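Local coordinates for protein 33 kDa chaperonin (Thermotoga maritima, PDB 1VQ0) that probably acts as a redox-regulated molecular chaperone that keeps thermally unfolding and oxidatively damaged proteins from aggregating irreversibly, at residues 22-27 with 185-190; 46-51 with 102-107; 68-73 with 129-134. One frame throughout, in Å; residues are numbered along the deposited sequence.

Interaction 1: 22-27 with 185-190. With EDO (1,2-ethanediol), chain F.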
loop_
_atom_site.group_PDB
_atom_site.type_symbol
_atom_site.label_atom_id
_atom_site.label_comp_id
_atom_site.label_asym_id
_atom_site.label_seq_id
_atom_site.Cartn_x
_atom_site.Cartn_y
_atom_site.Cartn_z
ATOM N N HIS A 22 -27.812 2.297 -11.797
ATOM C CA HIS A 22 -26.803 2.223 -10.738
ATOM C C HIS A 22 -25.439 1.705 -11.165
ATOM O O HIS A 22 -24.640 1.313 -10.310
ATOM C CB HIS A 22 -27.317 1.386 -9.549
ATOM C CG HIS A 22 -28.502 1.986 -8.879
ATOM N ND1 HIS A 22 -29.797 1.622 -9.199
ATOM C CD2 HIS A 22 -28.601 2.946 -7.933
ATOM C CE1 HIS A 22 -30.638 2.332 -8.477
ATOM N NE2 HIS A 22 -29.939 3.144 -7.703
ATOM N N LYS A 23 -25.154 1.698 -12.465
ATOM C CA LYS A 23 -23.829 1.254 -12.967
ATOM C C LYS A 23 -22.771 2.342 -12.913
ATOM O O LYS A 23 -21.582 2.048 -12.980
ATOM C CB LYS A 23 -23.972 0.697 -14.384
ATOM C CG LYS A 23 -24.885 -0.507 -14.401
ATOM C CD LYS A 23 -24.657 -1.433 -15.580
ATOM C CE LYS A 23 -25.739 -2.475 -15.655
ATOM N NZ LYS A 23 -25.781 -2.924 -17.089
ATOM N N VAL A 24 -23.213 3.604 -12.814
ATOM C CA VAL A 24 -22.315 4.758 -12.673
ATOM C C VAL A 24 -22.757 5.558 -11.454
ATOM O O VAL A 24 -23.938 5.704 -11.193
ATOM C CB VAL A 24 -22.359 5.710 -13.910
ATOM C CG1 VAL A 24 -21.284 6.868 -13.817
ATOM C CG2 VAL A 24 -22.219 4.943 -15.232
ATOM N N ARG A 25 -21.785 6.058 -10.725
ATOM C CA ARG A 25 -21.986 6.952 -9.591
ATOM C C ARG A 25 -21.281 8.282 -9.871
ATOM O O ARG A 25 -20.305 8.336 -10.602
ATOM C CB ARG A 25 -21.520 6.305 -8.257
ATOM C CG ARG A 25 -20.022 6.185 -8.050
ATOM C CD ARG A 25 -19.646 5.332 -6.828
ATOM N NE ARG A 25 -18.207 5.300 -6.594
ATOM C CZ ARG A 25 -17.589 4.523 -5.705
ATOM N NH1 ARG A 25 -18.232 3.608 -4.995
ATOM N NH2 ARG A 25 -16.305 4.659 -5.519
ATOM N N PHE A 26 -21.845 9.363 -9.334
ATOM C CA PHE A 26 -21.257 10.681 -9.509
ATOM C C PHE A 26 -21.344 11.469 -8.207
ATOM O O PHE A 26 -22.256 11.234 -7.383
ATOM C CB PHE A 26 -21.954 11.479 -10.634
ATOM C CG PHE A 26 -23.393 11.799 -10.351
ATOM C CD1 PHE A 26 -23.728 12.870 -9.529
ATOM C CD2 PHE A 26 -24.403 11.009 -10.877
ATOM C CE1 PHE A 26 -25.042 13.125 -9.219
ATOM C CE2 PHE A 26 -25.717 11.252 -10.571
ATOM C CZ PHE A 26 -26.028 12.322 -9.729
ATOM N N SER A 27 -20.481 12.483 -8.141
ATOM C CA SER A 27 -20.166 13.345 -7.005
ATOM C C SER A 27 -19.829 14.673 -7.657
ATOM O O SER A 27 -19.061 14.681 -8.624
ATOM C CB SER A 27 -18.832 12.841 -6.373
ATOM O OG SER A 27 -18.848 13.074 -5.030
ATOM N N VAL A 185 -16.780 11.055 -11.746
ATOM C CA VAL A 185 -17.682 10.070 -12.380
ATOM C C VAL A 185 -16.939 8.719 -12.420
ATOM O O VAL A 185 -15.786 8.670 -12.864
ATOM C CB VAL A 185 -18.169 10.526 -13.800
ATOM C CG1 VAL A 185 -19.186 9.566 -14.400
ATOM C CG2 VAL A 185 -18.828 11.902 -13.741
ATOM N N GLN A 186 -17.613 7.663 -11.929
ATOM C CA GLN A 186 -17.040 6.332 -11.703
ATOM C C GLN A 186 -17.950 5.223 -12.139
ATOM O O GLN A 186 -19.167 5.219 -11.868
ATOM C CB GLN A 186 -16.696 6.158 -10.220
ATOM C CG GLN A 186 -15.715 7.231 -9.711
ATOM C CD GLN A 186 -15.067 6.978 -8.319
ATOM O OE1 GLN A 186 -15.729 7.063 -7.293
ATOM N NE2 GLN A 186 -13.739 6.742 -8.306
ATOM N N ILE A 187 -17.359 4.269 -12.840
ATOM C CA ILE A 187 -18.095 3.120 -13.328
ATOM C C ILE A 187 -17.971 2.004 -12.319
ATOM O O ILE A 187 -16.921 1.382 -12.188
ATOM C CB ILE A 187 -17.627 2.693 -14.716
ATOM C CG1 ILE A 187 -17.956 3.815 -15.712
ATOM C CG2 ILE A 187 -18.339 1.452 -15.104
ATOM C CD1 ILE A 187 -17.356 3.659 -17.154
ATOM N N ILE A 188 -19.043 1.779 -11.575
ATOM C CA ILE A 188 -18.997 0.780 -10.518
ATOM C C ILE A 188 -19.505 -0.572 -11.017
ATOM O O ILE A 188 -19.385 -1.556 -10.312
ATOM C CB ILE A 188 -19.749 1.244 -9.237
ATOM C CG1 ILE A 188 -21.168 1.721 -9.597
ATOM C CG2 ILE A 188 -18.893 2.312 -8.506
ATOM C CD1 ILE A 188 -22.143 1.821 -8.391
ATOM N N ASP A 189 -20.037 -0.607 -12.235
ATOM C CA ASP A 189 -20.470 -1.866 -12.862
ATOM C C ASP A 189 -20.059 -1.848 -14.339
ATOM O O ASP A 189 -20.771 -1.344 -15.243
ATOM C CB ASP A 189 -21.978 -2.022 -12.704
ATOM C CG ASP A 189 -22.511 -3.317 -13.274
ATOM O OD1 ASP A 189 -21.837 -4.085 -14.012
ATOM O OD2 ASP A 189 -23.654 -3.655 -12.983
ATOM N N ARG A 190 -18.897 -2.440 -14.571
ATOM C CA ARG A 190 -18.288 -2.469 -15.887
ATOM C C ARG A 190 -19.027 -3.225 -16.986
ATOM O O ARG A 190 -18.541 -3.257 -18.112
ATOM C CB ARG A 190 -16.890 -3.026 -15.735
ATOM C CG ARG A 190 -15.840 -1.996 -15.261
ATOM C CD ARG A 190 -14.497 -2.618 -14.874
ATOM N NE ARG A 190 -14.651 -3.642 -13.830
ATOM C CZ ARG A 190 -13.663 -4.354 -13.279
ATOM N NH1 ARG A 190 -12.393 -4.160 -13.629
ATOM N NH2 ARG A 190 -13.955 -5.280 -12.371
HETATM C C1 EDO F . -13.132 4.874 -1.560
HETATM O O1 EDO F . -11.888 4.401 -2.036
HETATM C C2 EDO F . -14.371 4.032 -1.866
HETATM O O2 EDO F . -14.572 3.722 -3.263
#
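Val24 and Arg25 pair with Ile187 and Gln186 where strand 24-30 runs antiparallel to strand 176-187 in the large Hsp33 sheet. Arg25 and Gln186 form the hydrogen-bonded pair: Arg25 N reaches Gln186 O at 3.0 Å, and Gln186 N returns to Arg25 O. Arg25 CG lies between the backbone N and the carbonyl carbon (chi1 73°), with the chain extended from there to NE. Arg25 NE (3.1 Å) and NH2 (3.0 Å) both donate to Gln186 OE1. The oxygen lies in the guanidinium plane, but both nitrogens stand above one face of the amide, and the planes are 47° apart. Ile188 CG2 covers a face of the guanidinium. Trp65 adds a cation-pi contact to Arg25, and Ser164 holds Gln186 NE2.

On the sheet face that carries Val24, Phe26, Val185 and Ile187, Val24 CG1 presses on Val185 CG1 at 3.5 Å. Helices 194-205 and 219-227 cover this side. Just before the first strand and just after the second, Lys23 O accepts from Ile188 N and Asp189 N, from one face of its plane. The Lys23 chain passes Asp189, whose OD1 bonds Thr191. One amide oxygen thus takes two arginine N-H groups, probably fixing the guanidinium's rotation.

Interaction 2: 46-51 with 102-107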
loop_
_atom_site.group_PDB
_atom_site.type_symbol
_atom_site.label_atom_id
_atom_site.label_comp_id
_atom_site.label_asym_id
_atom_site.label_seq_id
_atom_site.Cartn_x
_atom_site.Cartn_y
_atom_site.Cartn_z
ATOM N N TYR A 46 -0.166 30.932 -2.342
ATOM C CA TYR A 46 -1.080 30.688 -3.464
ATOM C C TYR A 46 -0.898 29.272 -4.044
ATOM O O TYR A 46 -1.827 28.523 -4.221
ATOM C CB TYR A 46 -0.917 31.746 -4.557
ATOM C CG TYR A 46 -1.291 33.145 -4.130
ATOM C CD1 TYR A 46 -2.560 33.417 -3.646
ATOM C CD2 TYR A 46 -0.367 34.197 -4.192
ATOM C CE1 TYR A 46 -2.927 34.673 -3.247
ATOM C CE2 TYR A 46 -0.718 35.481 -3.813
ATOM C CZ TYR A 46 -2.003 35.714 -3.326
ATOM O OH TYR A 46 -2.416 36.969 -2.909
ATOM N N LEU A 47 0.334 28.897 -4.303
ATOM C CA LEU A 47 0.552 27.613 -4.896
ATOM C C LEU A 47 0.101 26.441 -3.972
ATOM O O LEU A 47 -0.483 25.492 -4.421
ATOM C CB LEU A 47 2.035 27.500 -5.284
ATOM C CG LEU A 47 2.510 26.139 -5.744
ATOM C CD1 LEU A 47 1.731 25.697 -7.013
ATOM C CD2 LEU A 47 4.019 26.169 -5.956
ATOM N N ALA A 48 0.425 26.537 -2.678
ATOM C CA ALA A 48 0.096 25.512 -1.701
ATOM C C ALA A 48 -1.407 25.460 -1.474
ATOM O O ALA A 48 -1.947 24.397 -1.226
ATOM C CB ALA A 48 0.789 25.792 -0.397
ATOM N N THR A 49 -2.065 26.589 -1.637
ATOM C CA THR A 49 -3.550 26.637 -1.643
ATOM C C THR A 49 -4.111 25.753 -2.772
ATOM O O THR A 49 -5.028 24.965 -2.579
ATOM C CB THR A 49 -4.036 28.092 -1.804
ATOM O OG1 THR A 49 -3.588 28.905 -0.708
ATOM C CG2 THR A 49 -5.566 28.166 -1.738
ATOM N N VAL A 50 -3.526 25.854 -3.966
ATOM C CA VAL A 50 -4.081 25.141 -5.106
ATOM C C VAL A 50 -3.777 23.632 -4.962
ATOM O O VAL A 50 -4.617 22.791 -5.230
ATOM C CB VAL A 50 -3.539 25.753 -6.434
ATOM C CG1 VAL A 50 -3.892 24.871 -7.662
ATOM C CG2 VAL A 50 -4.097 27.146 -6.633
ATOM N N VAL A 51 -2.560 23.307 -4.523
ATOM C CA VAL A 51 -2.144 21.908 -4.395
ATOM C C VAL A 51 -2.970 21.175 -3.325
ATOM O O VAL A 51 -3.571 20.136 -3.584
ATOM C CB VAL A 51 -0.630 21.793 -4.037
ATOM C CG1 VAL A 51 -0.220 20.313 -3.903
ATOM C CG2 VAL A 51 0.229 22.419 -5.107
ATOM N N PRO A 102 4.133 24.691 3.360
ATOM C CA PRO A 102 3.036 25.628 3.151
ATOM C C PRO A 102 3.388 26.928 2.416
ATOM O O PRO A 102 2.492 27.588 1.924
ATOM C CB PRO A 102 2.546 25.970 4.598
ATOM C CG PRO A 102 3.515 25.436 5.548
ATOM C CD PRO A 102 4.394 24.450 4.792
ATOM N N LYS A 103 4.666 27.304 2.392
ATOM C CA LYS A 103 5.128 28.566 1.779
ATOM C C LYS A 103 5.707 28.372 0.362
ATOM O O LYS A 103 6.277 29.285 -0.202
ATOM C CB LYS A 103 6.201 29.211 2.679
ATOM C CG LYS A 103 5.703 29.907 3.920
ATOM C CD LYS A 103 4.211 29.774 4.231
ATOM C CE LYS A 103 3.773 30.605 5.490
ATOM N NZ LYS A 103 3.291 31.946 5.113
ATOM N N VAL A 104 5.580 27.177 -0.189
ATOM C CA VAL A 104 6.171 26.873 -1.481
ATOM C C VAL A 104 5.702 27.867 -2.567
ATOM O O VAL A 104 4.509 28.224 -2.640
ATOM C CB VAL A 104 5.813 25.418 -1.919
ATOM C CG1 VAL A 104 4.336 25.282 -2.192
ATOM C CG2 VAL A 104 6.634 25.031 -3.157
ATOM N N GLU A 105 6.660 28.303 -3.390
ATOM C CA GLU A 105 6.415 29.133 -4.559
ATOM C C GLU A 105 7.201 28.576 -5.738
ATOM O O GLU A 105 8.284 28.049 -5.577
ATOM C CB GLU A 105 6.922 30.542 -4.340
ATOM C CG GLU A 105 6.245 31.348 -3.248
ATOM C CD GLU A 105 6.901 32.749 -3.077
ATOM O OE1 GLU A 105 7.919 33.090 -3.753
ATOM O OE2 GLU A 105 6.399 33.515 -2.243
ATOM N N LEU A 106 6.680 28.771 -6.929
ATOM C CA LEU A 106 7.339 28.363 -8.179
ATOM C C LEU A 106 6.828 29.319 -9.270
ATOM O O LEU A 106 5.760 29.932 -9.088
ATOM C CB LEU A 106 6.852 26.946 -8.551
ATOM C CG LEU A 106 7.530 25.729 -7.922
ATOM C CD1 LEU A 106 6.936 24.457 -8.499
ATOM C CD2 LEU A 106 8.997 25.812 -8.230
ATOM N N PRO A 107 7.537 29.453 -10.390
ATOM C CA PRO A 107 6.987 30.149 -11.541
ATOM C C PRO A 107 5.700 29.459 -12.003
ATOM O O PRO A 107 5.477 28.265 -11.737
ATOM C CB PRO A 107 8.077 29.960 -12.611
ATOM C CG PRO A 107 9.404 29.801 -11.767
ATOM C CD PRO A 107 8.905 28.942 -10.654
HETATM O O HOH W 1 2.650 30.541 -4.352
#
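Leu47, in the first turn of helix 46-62, packs against the loop segment 102-107. Its CB lies 3.7 Å from the backbone oxygen Val104 O. CG stands anti to the backbone N (chi1 171°), and it comes within 4.1 Å of Val104 CG1. From there CD2 makes most of the contact. It meets Val104 CG1 at 3.9 Å, and Val104 CG2 is almost as near. It also rests against the next part of the loop, with Leu106 N at 3.8 Å and Leu106 CB at 3.9 Å. One methyl thus touches both valine branches and the start of the Leu106 side chain. The side chains of Leu47 and Val104 pass each other at a slant.

Ala48 extends the patch by one residue. Its CB sits 3.4 Å from Pro102 O and also touches Val104 CG1. That valine methyl is therefore shared by Leu47 and Ala48.

The polar link between the two segments is a water. It accepts from Leu47 N at 2.8 Å and gives a weak bond to Val104 O. Leu47 N belongs to the first turn of the helix, where amide N-H groups lack a partner one turn back in the helix, and the water serves it. Ser45, just before the helix, bonds Val104 O and Ala48 N through its OG, and it is joined to Pro102 through the backbone.

The loop follows strand 94-99 and leads to helix 116-120. Ala119 of that helix touches Leu47. On other sides of helix 46-62, Thr49 packs on Val172, and Val50 on Val170 and Val172, of strand 164-173.

Interaction 3: 68-73 with 129-134. With EDO (1,2-ethanediol), chain F.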
loop_
_atom_site.group_PDB
_atom_site.type_symbol
_atom_site.label_atom_id
_atom_site.label_comp_id
_atom_site.label_asym_id
_atom_site.label_seq_id
_atom_site.Cartn_x
_atom_site.Cartn_y
_atom_site.Cartn_z
ATOM N N GLU A 68 -19.143 3.228 7.022
ATOM C CA GLU A 68 -19.576 3.958 8.234
ATOM C C GLU A 68 -18.360 4.182 9.142
ATOM O O GLU A 68 -17.636 3.261 9.434
ATOM C CB GLU A 68 -20.619 3.112 8.981
ATOM C CG GLU A 68 -21.244 3.810 10.215
ATOM C CD GLU A 68 -22.004 2.865 11.181
ATOM O OE1 GLU A 68 -21.940 1.595 11.038
ATOM O OE2 GLU A 68 -22.672 3.407 12.099
ATOM N N LYS A 69 -18.129 5.398 9.587
ATOM C CA LYS A 69 -16.961 5.708 10.433
ATOM C C LYS A 69 -15.618 5.546 9.717
ATOM O O LYS A 69 -14.574 5.461 10.361
ATOM C CB LYS A 69 -16.975 4.900 11.737
ATOM C CG LYS A 69 -18.171 5.269 12.675
ATOM C CD LYS A 69 -18.337 4.264 13.791
ATOM C CE LYS A 69 -19.599 4.614 14.614
ATOM N NZ LYS A 69 -19.833 3.720 15.781
ATOM N N GLU A 70 -15.604 5.552 8.393
ATOM C CA GLU A 70 -14.312 5.535 7.702
ATOM C C GLU A 70 -13.597 6.873 7.724
ATOM O O GLU A 70 -14.217 7.923 7.549
ATOM C CB GLU A 70 -14.501 5.059 6.264
ATOM C CG GLU A 70 -13.180 5.038 5.473
ATOM C CD GLU A 70 -13.341 4.369 4.116
ATOM O OE1 GLU A 70 -14.409 3.848 3.860
ATOM O OE2 GLU A 70 -12.414 4.426 3.298
ATOM N N ARG A 71 -12.286 6.850 7.942
ATOM C CA ARG A 71 -11.416 7.928 7.465
ATOM C C ARG A 71 -10.631 7.462 6.234
ATOM O O ARG A 71 -9.959 6.442 6.275
ATOM C CB ARG A 71 -10.399 8.365 8.527
ATOM C CG ARG A 71 -10.998 8.905 9.759
ATOM C CD ARG A 71 -10.011 9.093 10.854
ATOM N NE ARG A 71 -10.675 9.743 11.982
ATOM C CZ ARG A 71 -10.049 10.207 13.046
ATOM N NH1 ARG A 71 -8.732 10.050 13.142
ATOM N NH2 ARG A 71 -10.739 10.802 14.018
ATOM N N TRP A 72 -10.697 8.270 5.174
ATOM C CA TRP A 72 -10.082 8.038 3.886
ATOM C C TRP A 72 -9.032 9.091 3.709
ATOM O O TRP A 72 -9.359 10.252 3.757
ATOM C CB TRP A 72 -11.150 8.172 2.859
ATOM C CG TRP A 72 -10.832 7.777 1.502
ATOM C CD1 TRP A 72 -11.142 6.577 0.918
ATOM C CD2 TRP A 72 -10.148 8.555 0.510
ATOM N NE1 TRP A 72 -10.700 6.569 -0.389
ATOM C CE2 TRP A 72 -10.079 7.775 -0.655
ATOM C CE3 TRP A 72 -9.638 9.871 0.467
ATOM C CZ2 TRP A 72 -9.529 8.264 -1.847
ATOM C CZ3 TRP A 72 -9.066 10.322 -0.676
ATOM C CH2 TRP A 72 -9.048 9.540 -1.837
ATOM N N THR A 73 -7.758 8.698 3.522
ATOM C CA THR A 73 -6.649 9.654 3.428
ATOM C C THR A 73 -5.889 9.517 2.100
ATOM O O THR A 73 -5.366 8.431 1.751
ATOM C CB THR A 73 -5.655 9.448 4.558
ATOM O OG1 THR A 73 -6.309 9.490 5.832
ATOM C CG2 THR A 73 -4.579 10.545 4.599
ATOM N N ARG A 129 -7.327 3.607 3.884
ATOM C CA ARG A 129 -8.713 3.390 4.231
ATOM C C ARG A 129 -8.785 2.837 5.652
ATOM O O ARG A 129 -8.435 1.712 5.936
ATOM C CB ARG A 129 -9.335 2.442 3.265
ATOM C CG ARG A 129 -9.652 3.087 1.934
ATOM C CD ARG A 129 -11.180 3.177 1.811
ATOM N NE ARG A 129 -11.678 2.163 0.973
ATOM C CZ ARG A 129 -12.927 1.744 0.861
ATOM N NH1 ARG A 129 -13.970 2.117 1.569
ATOM N NH2 ARG A 129 -13.118 0.821 -0.002
ATOM N N ASP A 130 -9.216 3.684 6.542
ATOM C CA ASP A 130 -9.250 3.357 7.957
ATOM C C ASP A 130 -10.741 3.065 8.350
ATOM O O ASP A 130 -11.552 3.965 8.527
ATOM C CB ASP A 130 -8.648 4.552 8.696
ATOM C CG ASP A 130 -8.650 4.377 10.150
ATOM O OD1 ASP A 130 -9.028 3.267 10.611
ATOM O OD2 ASP A 130 -8.342 5.317 10.896
ATOM N N LEU A 131 -11.064 1.783 8.403
ATOM C CA LEU A 131 -12.440 1.288 8.471
ATOM C C LEU A 131 -12.698 0.546 9.778
ATOM O O LEU A 131 -13.472 -0.388 9.797
ATOM C CB LEU A 131 -12.680 0.292 7.308
ATOM C CG LEU A 131 -12.613 0.889 5.896
ATOM C CD1 LEU A 131 -12.263 -0.164 4.882
ATOM C CD2 LEU A 131 -13.936 1.439 5.598
ATOM N N GLY A 132 -12.018 0.914 10.855
ATOM C CA GLY A 132 -12.235 0.219 12.137
ATOM C C GLY A 132 -11.669 -1.192 12.289
ATOM O O GLY A 132 -12.123 -1.961 13.171
ATOM N N LEU A 133 -10.689 -1.558 11.451
ATOM C CA LEU A 133 -9.931 -2.800 11.672
ATOM C C LEU A 133 -8.657 -2.417 12.395
ATOM O O LEU A 133 -8.424 -1.241 12.573
ATOM C CB LEU A 133 -9.678 -3.530 10.347
ATOM C CG LEU A 133 -10.910 -4.026 9.553
ATOM C CD1 LEU A 133 -10.482 -4.867 8.383
ATOM C CD2 LEU A 133 -11.892 -4.888 10.406
ATOM N N LYS A 134 -7.838 -3.381 12.816
ATOM C CA LYS A 134 -6.652 -3.096 13.681
ATOM C C LYS A 134 -5.668 -2.139 13.047
ATOM O O LYS A 134 -5.055 -1.355 13.712
ATOM C CB LYS A 134 -5.899 -4.390 14.095
ATOM C CG LYS A 134 -6.488 -5.101 15.303
ATOM C CD LYS A 134 -5.822 -6.464 15.543
ATOM C CE LYS A 134 -6.699 -7.365 16.405
ATOM N NZ LYS A 134 -6.104 -8.722 16.654
HETATM C C1 EDO F . -13.132 4.874 -1.560
HETATM O O1 EDO F . -11.888 4.401 -2.036
HETATM C C2 EDO F . -14.371 4.032 -1.866
HETATM O O2 EDO F . -14.572 3.722 -3.263
#
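Arg129 meets Glu70 and Trp72 at the ends of two antiparallel neighbours in the large Hsp33 sheet, strands 71-78 and 123-130. The arginine chain is bent at chi2 (-111°) and chi3 (-102°). Its CD lies 3.5 Å from Trp72 CD1, and the guanidinium turns toward Glu70. There NH1 forms a salt bridge to Glu70 OE1 at 2.9 Å. The bond is made on the syn side of the carboxylate, and the oxygen lies in the guanidinium plane. The two flat groups are only 22° apart. A second bond from NH1 to Glu70 OE2 is weak, and the position of OE2 is doubtful. Glu70 OE1 also accepts from Ala67 N. Leu131 CD1 stands over one face of the Arg129 guanidinium, toward its rim. On the opposite face a bound ethanediol puts its C2 over the centre.

Asp130 comes next and forms an antiparallel hydrogen-bonded pair with Arg71. Asp130 N donates to Arg71 O at 2.9 Å, and Arg71 N donates to Asp130 O at 3.0 Å. Asp130 O also receives a CA-H contact from Glu70. The side chains of Asp130 and Arg71 run side by side. The Arg71 guanidinium goes on to a salt bridge with Asp244, which lies in sequence between the zinc ligands Cys243 and Cys245.

Leu131 follows where the strand gives way to a loop. It lies alongside Glu70, pointing the same way, and its CD2 touches Glu70 CB at 3.7 Å. Farther on, Leu133 packs on Tyr154 of the second subunit, and Lys134 NZ is hydrogen-bonded to Gln122 OE1 of that subunit. On the other strand, Trp72 NE1 donates to ethanediol O1 at 3.0 Å.

Overall arrangement
Interactions 1 and 3 lie on the same sheet, with centres about 22 Å apart and nearest atoms about 7 Å apart. They do not touch, but one ethanediol, probably from the crystallisation liquor, bridges them. It bonds Arg25 through O2 and Trp72 through O1, and Glu160 also holds it. Interaction 2 joins helix 46-62 to a loop and lies across the chain's centre from both, its centre about 33 Å from interaction 1 and about 30 Å from interaction 3. Along the chain, the segments of interactions 2 and 3 alternate, and both are nested inside the loop closed by interaction 1. Interaction 3 reaches toward the zinc site: the Arg71 side chain is about 10 Å from the zinc.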